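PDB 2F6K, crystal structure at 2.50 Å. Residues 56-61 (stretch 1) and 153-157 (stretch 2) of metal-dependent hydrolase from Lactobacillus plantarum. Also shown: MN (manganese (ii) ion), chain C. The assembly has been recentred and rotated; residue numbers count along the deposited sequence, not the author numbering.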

ATOM      1  N   LEU A  56      -2.818 -26.981  -6.940  1.00 33.13           N
ATOM      2  CA  LEU A  56      -1.670 -26.274  -6.391  1.00 31.77           C
ATOM      3  C   LEU A  56      -2.216 -25.169  -5.489  1.00 32.04           C
ATOM      4  O   LEU A  56      -3.120 -24.426  -5.881  1.00 30.78           O
ATOM      5  N   SER A  57      -1.680 -25.078  -4.275  1.00 33.58           N
ATOM      6  CA  SER A  57      -2.115 -24.067  -3.307  1.00 35.71           C
ATOM      7  C   SER A  57      -1.401 -22.733  -3.539  1.00 36.45           C
ATOM      8  O   SER A  57      -0.667 -22.572  -4.512  1.00 38.59           O
ATOM      9  N   SER A  58      -1.621 -21.772  -2.649  1.00 35.53           N
ATOM     10  CA  SER A  58      -0.960 -20.484  -2.781  1.00 33.95           C
ATOM     11  C   SER A  58       0.284 -20.557  -1.911  1.00 31.83           C
ATOM     12  O   SER A  58       0.371 -21.409  -1.032  1.00 28.34           O
ATOM     13  N   PRO A  59       1.254 -19.654  -2.128  1.00 31.89           N
ATOM     14  CA  PRO A  59       1.275 -18.558  -3.110  1.00 31.11           C
ATOM     15  C   PRO A  59       1.289 -19.037  -4.555  1.00 30.32           C
ATOM     16  O   PRO A  59       1.859 -20.080  -4.860  1.00 28.27           O
ATOM     17  N   HIS A  60       0.665 -18.262  -5.437  1.00 30.18           N
ATOM     18  CA  HIS A  60       0.624 -18.578  -6.861  1.00 31.68           C
ATOM     19  C   HIS A  60       2.066 -18.452  -7.354  1.00 34.34           C
ATOM     20  O   HIS A  60       2.873 -17.769  -6.722  1.00 35.39           O
ATOM     21  N   VAL A  61       2.393 -19.085  -8.475  1.00 34.26           N
ATOM     22  CA  VAL A  61       3.760 -19.044  -8.981  1.00 34.30           C
ATOM     23  C   VAL A  61       4.125 -17.863  -9.868  1.00 36.12           C
ATOM     24  O   VAL A  61       4.725 -18.034 -10.926  1.00 38.89           O
ATOM     25  N   LEU A 153     -11.357 -21.248  -7.231  1.00 25.24           N
ATOM     26  CA  LEU A 153     -10.599 -20.117  -6.716  1.00 25.41           C
ATOM     27  C   LEU A 153      -9.841 -20.565  -5.478  1.00 26.70           C
ATOM     28  O   LEU A 153     -10.331 -21.395  -4.705  1.00 29.31           O
ATOM     29  N   HIS A 154      -8.635 -20.049  -5.301  1.00 25.89           N
ATOM     30  CA  HIS A 154      -7.892 -20.358  -4.089  1.00 29.52           C
ATOM     31  C   HIS A 154      -7.333 -19.042  -3.574  1.00 29.92           C
ATOM     32  O   HIS A 154      -6.641 -18.308  -4.287  1.00 27.74           O
ATOM     33  N   PRO A 155      -7.637 -18.725  -2.313  1.00 32.32           N
ATOM     34  CA  PRO A 155      -7.158 -17.473  -1.733  1.00 30.58           C
ATOM     35  C   PRO A 155      -5.650 -17.335  -1.645  1.00 29.73           C
ATOM     36  O   PRO A 155      -4.922 -18.306  -1.420  1.00 28.60           O
ATOM     37  N   ASN A 156      -5.200 -16.106  -1.860  1.00 28.18           N
ATOM     38  CA  ASN A 156      -3.801 -15.742  -1.750  1.00 31.28           C
ATOM     39  C   ASN A 156      -3.774 -14.533  -0.824  1.00 33.98           C
ATOM     40  O   ASN A 156      -4.814 -13.909  -0.571  1.00 32.76           O
ATOM     41  N   GLU A 157      -2.593 -14.202  -0.316  1.00 35.46           N
ATOM     42  CA  GLU A 157      -2.452 -13.048   0.552  1.00 33.93           C
ATOM     43  C   GLU A 157      -2.916 -11.836  -0.240  1.00 31.54           C
ATOM     44  O   GLU A 157      -2.555 -11.682  -1.401  1.00 30.77           O
TER

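Two hydrogen bonds join the stretches. Ser58, in the p rotamer, points its CA-to-CB bond toward stretch 2, and its OG donates to Pro155 O at 3.1 Å. The CA-to-CB bond of Asn156 points sideways, but in the m rotamer (chi1 -88°) the end of the side chain comes nearer stretch 1. Asn156 OD1 accepts a hydrogen bond from His60 N at 3.0 Å.

Bonds within stretch 2 hold these groups in place. Asn156 ND2 donates to His154 O (3.2 Å), which helps fix the amide with OD1 facing His60. His154 ND1 donates to Pro155 O (3.1 Å), so that carbonyl accepts from both His154 and Ser58.

The metal site is built on His154. His154 is a t rotamer with CB directed toward stretch 1. With ND1 acting as donor, His154 NE2 is free to bind the manganese ion MN at 2.1 Å. Water 2 and water 1 are also ligands, with three atoms from elsewhere in the structure. Water 1 lies 2.6 Å from Ser57 OG, linking stretch 1 to the metal.

Packing contacts complete the interface. Ser57 CA covers one face of the His154 ring, and Ser57 OG (t rotamer) is 3.5 Å from His154 CE1. Ser58 CB sits tightly against Asn156 ND2 at 3.0 Å. Pro59 follows a cis peptide bond, and its CA-to-CB bond points away from stretch 2. His60 is t, and its imidazole leads away to partners elsewhere in the structure.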

ATOM      1  CB  LEU A  56      -0.837 -25.680  -7.529  1.00 30.56           C
ATOM      2  CG  LEU A  56       0.550 -25.120  -7.216  1.00 32.55           C
ATOM      3  CD1 LEU A  56       1.480 -26.250  -6.790  1.00 33.07           C
ATOM      4  CD2 LEU A  56       1.101 -24.428  -8.446  1.00 30.76           C
ATOM      5  CB  SER A  57      -1.825 -24.561  -1.883  1.00 37.95           C
ATOM      6  OG  SER A  57      -2.258 -23.629  -0.904  1.00 39.60           O
ATOM      7  CB  SER A  58      -1.871 -19.350  -2.303  1.00 37.15           C
ATOM      8  OG  SER A  58      -2.084 -19.405  -0.906  1.00 40.70           O
ATOM      9  CB  PRO A  59       2.566 -17.802  -2.770  1.00 30.29           C
ATOM     10  CG  PRO A  59       2.882 -18.224  -1.357  1.00 35.92           C
ATOM     11  CD  PRO A  59       2.504 -19.675  -1.352  1.00 30.19           C
ATOM     12  CB  HIS A  60      -0.275 -17.581  -7.600  1.00 29.95           C
ATOM     13  CG  HIS A  60      -0.455 -17.894  -9.052  1.00 34.19           C
ATOM     14  ND1 HIS A  60      -0.170 -16.986 -10.050  1.00 34.96           N
ATOM     15  CD2 HIS A  60      -0.870 -19.024  -9.675  1.00 32.40           C
ATOM     16  CE1 HIS A  60      -0.397 -17.547 -11.228  1.00 33.42           C
ATOM     17  NE2 HIS A  60      -0.821 -18.782 -11.027  1.00 32.60           N
ATOM     18  CB  VAL A  61       4.108 -20.339  -9.727  1.00 33.27           C
ATOM     19  CG1 VAL A  61       4.278 -21.467  -8.739  1.00 34.32           C
ATOM     20  CG2 VAL A  61       3.010 -20.670 -10.727  1.00 33.31           C
ATOM     21  CB  LEU A 153     -11.525 -18.971  -6.289  1.00 25.62           C
ATOM     22  CG  LEU A 153     -12.502 -18.301  -7.250  1.00 25.83           C
ATOM     23  CD1 LEU A 153     -13.111 -17.073  -6.558  1.00 26.41           C
ATOM     24  CD2 LEU A 153     -11.790 -17.882  -8.520  1.00 31.58           C
ATOM     25  CB  HIS A 154      -6.769 -21.372  -4.305  1.00 31.05           C
ATOM     26  CG  HIS A 154      -6.297 -21.992  -3.029  1.00 33.07           C
ATOM     27  ND1 HIS A 154      -5.607 -21.284  -2.067  1.00 33.54           N
ATOM     28  CD2 HIS A 154      -6.485 -23.233  -2.516  1.00 36.18           C
ATOM     29  CE1 HIS A 154      -5.391 -22.061  -1.019  1.00 35.80           C
ATOM     30  NE2 HIS A 154      -5.915 -23.249  -1.266  1.00 36.03           N
ATOM     31  CB  PRO A 155      -7.831 -17.453  -0.358  1.00 30.72           C
ATOM     32  CG  PRO A 155      -7.845 -18.903   0.013  1.00 30.22           C
ATOM     33  CD  PRO A 155      -8.271 -19.579  -1.286  1.00 29.19           C
ATOM     34  CB  ASN A 156      -3.219 -15.344  -3.102  1.00 28.95           C
ATOM     35  CG  ASN A 156      -2.677 -16.524  -3.872  1.00 31.52           C
ATOM     36  OD1 ASN A 156      -1.523 -16.515  -4.300  1.00 28.17           O
ATOM     37  ND2 ASN A 156      -3.507 -17.553  -4.056  1.00 27.68           N
ATOM     38  CB  GLU A 157      -0.988 -12.867   0.959  1.00 36.25           C
ATOM     39  CG  GLU A 157      -0.666 -11.485   1.515  1.00 43.44           C
ATOM     40  CD  GLU A 157       0.749 -11.385   2.065  1.00 48.61           C
ATOM     41  OE1 GLU A 157       1.665 -11.984   1.455  1.00 52.47           O
ATOM     42  OE2 GLU A 157       0.943 -10.703   3.100  1.00 48.51           O
TER
HETATM   43 MN    MN C 402      -6.075 -24.616   0.320  1.00 26.54          MN
HETATM   44  O   HOH W   1      -3.899 -24.225   0.970  1.00 34.63           O
HETATM   45  O   HOH W   2      -6.609 -23.264   1.816  1.00 19.83           O